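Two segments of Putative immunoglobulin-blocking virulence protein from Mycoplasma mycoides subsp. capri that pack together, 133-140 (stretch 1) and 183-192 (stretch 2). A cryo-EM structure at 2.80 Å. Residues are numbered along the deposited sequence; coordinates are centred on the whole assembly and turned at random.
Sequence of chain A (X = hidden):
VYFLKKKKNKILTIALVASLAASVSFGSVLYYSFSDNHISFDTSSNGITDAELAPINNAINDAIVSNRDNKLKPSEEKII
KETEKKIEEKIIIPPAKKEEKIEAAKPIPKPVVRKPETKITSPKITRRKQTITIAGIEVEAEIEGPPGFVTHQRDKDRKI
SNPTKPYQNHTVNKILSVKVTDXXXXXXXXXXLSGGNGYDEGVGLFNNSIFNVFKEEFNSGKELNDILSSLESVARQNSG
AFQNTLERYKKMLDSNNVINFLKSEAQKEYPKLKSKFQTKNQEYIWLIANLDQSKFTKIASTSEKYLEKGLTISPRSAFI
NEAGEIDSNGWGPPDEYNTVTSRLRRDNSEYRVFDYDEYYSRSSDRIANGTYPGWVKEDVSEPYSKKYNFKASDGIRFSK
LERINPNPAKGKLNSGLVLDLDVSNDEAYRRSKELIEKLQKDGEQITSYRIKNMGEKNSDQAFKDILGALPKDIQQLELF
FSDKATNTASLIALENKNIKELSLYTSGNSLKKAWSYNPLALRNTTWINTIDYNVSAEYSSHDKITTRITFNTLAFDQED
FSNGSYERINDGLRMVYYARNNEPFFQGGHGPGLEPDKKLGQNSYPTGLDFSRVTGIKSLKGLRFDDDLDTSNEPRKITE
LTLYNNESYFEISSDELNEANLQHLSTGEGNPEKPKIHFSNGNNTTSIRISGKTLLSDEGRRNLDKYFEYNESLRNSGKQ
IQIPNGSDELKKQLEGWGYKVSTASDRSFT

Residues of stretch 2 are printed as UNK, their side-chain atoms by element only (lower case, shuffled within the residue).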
# COMPACT_ATOMS: atom_id res chain seq x y z
N THR A 133 5.01 -1.14 54.67
CA THR A 133 6.37 -1.54 54.28
C THR A 133 6.60 -1.25 52.80
O THR A 133 5.73 -1.54 51.99
CB THR A 133 6.66 -3.02 54.62
OG1 THR A 133 7.95 -3.36 54.19
CG2 THR A 133 5.71 -4.03 53.99
N ILE A 134 7.75 -0.67 52.43
CA ILE A 134 8.05 -0.30 51.02
C ILE A 134 9.40 -0.80 50.47
O ILE A 134 9.59 -0.84 49.26
CB ILE A 134 7.82 1.21 50.74
CG1 ILE A 134 9.00 2.13 51.14
CG2 ILE A 134 6.51 1.72 51.34
CD1 ILE A 134 8.81 3.57 50.73
N ALA A 135 10.32 -1.19 51.34
CA ALA A 135 11.64 -1.73 51.00
C ALA A 135 12.12 -2.73 52.08
O ALA A 135 13.25 -2.67 52.55
CB ALA A 135 12.60 -0.58 50.75
N GLY A 136 11.23 -3.59 52.57
CA GLY A 136 11.36 -4.31 53.83
C GLY A 136 11.08 -3.41 55.04
O GLY A 136 10.19 -3.71 55.84
N ILE A 137 11.75 -2.27 55.11
CA ILE A 137 11.64 -1.24 56.15
C ILE A 137 10.19 -0.78 56.34
O ILE A 137 9.51 -0.43 55.38
CB ILE A 137 12.59 -0.06 55.82
CG1 ILE A 137 14.06 -0.50 55.68
CG2 ILE A 137 12.49 1.09 56.82
CD1 ILE A 137 14.68 -1.18 56.89
N GLU A 138 9.73 -0.78 57.58
CA GLU A 138 8.43 -0.23 57.98
C GLU A 138 8.49 1.30 58.03
O GLU A 138 9.40 1.88 58.61
CB GLU A 138 8.02 -0.76 59.36
CG GLU A 138 7.94 -2.29 59.49
CD GLU A 138 6.92 -2.96 58.58
OE1 GLU A 138 7.06 -4.17 58.31
OE2 GLU A 138 5.94 -2.33 58.15
N VAL A 139 7.51 1.98 57.43
CA VAL A 139 7.52 3.45 57.29
C VAL A 139 6.14 3.99 57.64
O VAL A 139 5.14 3.37 57.30
CB VAL A 139 7.90 3.85 55.85
CG1 VAL A 139 8.11 5.36 55.77
CG2 VAL A 139 9.15 3.18 55.30
N GLU A 140 6.01 5.13 58.33
CA GLU A 140 4.71 5.79 58.51
C GLU A 140 4.27 6.55 57.24
O GLU A 140 5.08 7.20 56.58
CB GLU A 140 4.70 6.68 59.76
CG GLU A 140 5.70 7.83 59.74
CD GLU A 140 5.73 8.59 61.07
OE1 GLU A 140 4.72 9.24 61.43
OE2 GLU A 140 6.77 8.56 61.75
N UNK A 183 17.49 5.88 57.32
CA UNK A 183 17.42 4.40 57.28
C UNK A 183 16.68 3.86 56.05
O UNK A 183 17.12 2.87 55.46
n UNK A 183 19.80 4.65 61.95
c UNK A 183 16.81 3.87 58.60
c UNK A 183 17.66 2.82 59.32
c UNK A 183 18.61 4.17 61.26
c UNK A 183 18.92 3.36 60.00
N UNK A 184 15.59 4.50 55.62
CA UNK A 184 14.85 4.13 54.41
C UNK A 184 15.61 4.51 53.14
O UNK A 184 15.72 3.68 52.24
c UNK A 184 12.63 4.58 53.14
c UNK A 184 12.23 3.12 52.94
c UNK A 184 11.39 5.45 53.23
c UNK A 184 13.46 4.80 54.42
N UNK A 185 16.10 5.74 53.02
CA UNK A 185 16.69 6.18 51.74
C UNK A 185 18.03 5.52 51.43
O UNK A 185 18.33 5.30 50.27
c UNK A 185 18.36 10.79 53.19
c UNK A 185 17.65 8.46 52.50
n UNK A 185 17.91 12.19 53.30
c UNK A 185 16.68 7.70 51.60
c UNK A 185 17.35 9.96 52.41
N UNK A 186 18.78 5.08 52.44
CA UNK A 186 19.96 4.23 52.24
C UNK A 186 19.62 2.77 51.91
O UNK A 186 20.35 2.13 51.16
c UNK A 186 21.81 6.56 52.46
o UNK A 186 22.39 5.98 51.52
o UNK A 186 21.54 7.78 52.41
c UNK A 186 20.90 4.34 53.44
c UNK A 186 21.43 5.76 53.70
N UNK A 187 18.48 2.25 52.36
CA UNK A 187 17.96 0.97 51.86
C UNK A 187 17.57 1.07 50.38
O UNK A 187 17.89 0.20 49.58
c UNK A 187 16.79 0.49 52.73
c UNK A 187 16.83 -2.05 52.39
o UNK A 187 18.05 -2.11 52.43
c UNK A 187 16.06 -0.76 52.23
n UNK A 187 16.15 -3.16 52.52
N UNK A 188 16.90 2.16 49.99
CA UNK A 188 16.53 2.42 48.59
C UNK A 188 17.77 2.64 47.71
O UNK A 188 17.76 2.25 46.55
c UNK A 188 15.26 4.12 47.11
c UNK A 188 14.19 3.12 49.09
c UNK A 188 15.53 3.59 48.51
N UNK A 189 18.86 3.20 48.25
CA UNK A 189 20.16 3.30 47.58
C UNK A 189 20.78 1.92 47.30
O UNK A 189 21.08 1.61 46.16
c UNK A 189 21.10 4.17 48.41
N UNK A 190 20.91 1.07 48.33
CA UNK A 190 21.50 -0.27 48.22
C UNK A 190 20.74 -1.21 47.29
O UNK A 190 21.35 -2.04 46.62
c UNK A 190 23.82 -0.16 52.72
c UNK A 190 22.72 -0.27 50.43
c UNK A 190 21.59 -0.90 49.62
n UNK A 190 25.15 -0.66 52.35
c UNK A 190 22.71 -0.79 51.88
N UNK A 191 19.42 -1.06 47.20
CA UNK A 191 18.62 -1.80 46.21
C UNK A 191 18.93 -1.40 44.76
O UNK A 191 19.07 -2.26 43.90
c UNK A 191 16.55 -2.53 47.58
c UNK A 191 17.12 -1.63 46.49
o UNK A 191 17.24 -3.46 48.03
o UNK A 191 15.36 -2.38 47.91
N UNK A 192 19.11 -0.11 44.48
CA UNK A 192 19.48 0.35 43.14
C UNK A 192 20.87 -0.12 42.70
O UNK A 192 21.10 -0.27 41.50
c UNK A 192 19.37 1.87 43.12

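Stretch 2 is a single run of helix laid against the turn at residues 134-137 and the start of the strand that follows it. At position 183 the side chain is four carbons in a row ending in a nitrogen, which identifies Lys183. Its CA-to-CB bond points sideways and its end leads away, so the closest approach of the side chain to stretch 1 is from Lys183 CB to Ile137 CG2, 5.4 Å, and the amine remains exposed.

Position 184 carries four carbons forked at the second, with no heteroatom. The tips of the fork lie among Ile134, Ala135, Ile137 and Val139, and both tips reach Ile134 and Val139. A branched, wholly apolar side chain of this shape is leucine, Leu184. The closest contacts are CD1 to CG1 of Ile134 and CD2 to CG2 of Val139, both 3.8 Å; CD1 also lies 4.3 Å from Ala135 CB and 4.3 Å from Ile137 CB. With chi1 t and chi2 p, a side chain that sets out sideways brings its end nearer to the turn.

Position 185 again has four carbons in a row ending in nitrogen, out of reach of stretch 1: Lys185, whose NZ is hydrogen-bonded elsewhere in the structure. Position 186 has three carbons, the third bearing two oxygens. This is the carboxylate of Glu186, likewise out of reach.

At position 187 there are three carbons, the third carrying one oxygen and one nitrogen. The nitrogen lies beside the carbonyl oxygen of Ala135, and the CA-to-CB bond points toward stretch 1. The terminal amide makes this Gln187. NE2 donates a hydrogen bond to Ala135 O at 2.9 Å, with a nearly straight N-H...O angle of 168°. Below the amide, the aliphatic part of the chain is also used: CG lies 3.8 Å from Ala135 CB and 4.0 Å from Ile137 CG1.

Position 188 has one carbon carrying two more, a beta-branched group near Ala135 CB. It is Val188, buried, with CG2 4.4 Å from Ala135 CB. The lone side-chain carbon at position 189 defines Ala189, which is out of reach, as is position 190, where four carbons in a row end in nitrogen: Lys190. Position 191 shows two carbons, the second with two oxygens, and its CA-to-CB bond points toward stretch 1. This is Asp191, whose OD2 stands 4.4 Å from Ala135 CB, a loose contact. Position 192, with one side-chain carbon and no contact, is Ala192.

The contact follows helical periodicity: residues 184, 187, 188 and 191 present one side of the helix to stretch 1, and the pairs Ile137-Leu184 and Ala135-Val188 set the register. Leu184 gathers the apolar groups of Ile134, Ala135, Ile137 and Val139, whereas Ala135, with its small methyl directed toward the helix, touches all four helical residues. Gln187 adds the one hydrogen bond across the interface. Its acceptor, Ala135 O, also receives a weak hydrogen bond from Ile137 N (3.0 Å), so the helix fastens to the turn at an atom that helps shape it.

Stretch 2 183-192: KLKEQVAKDA
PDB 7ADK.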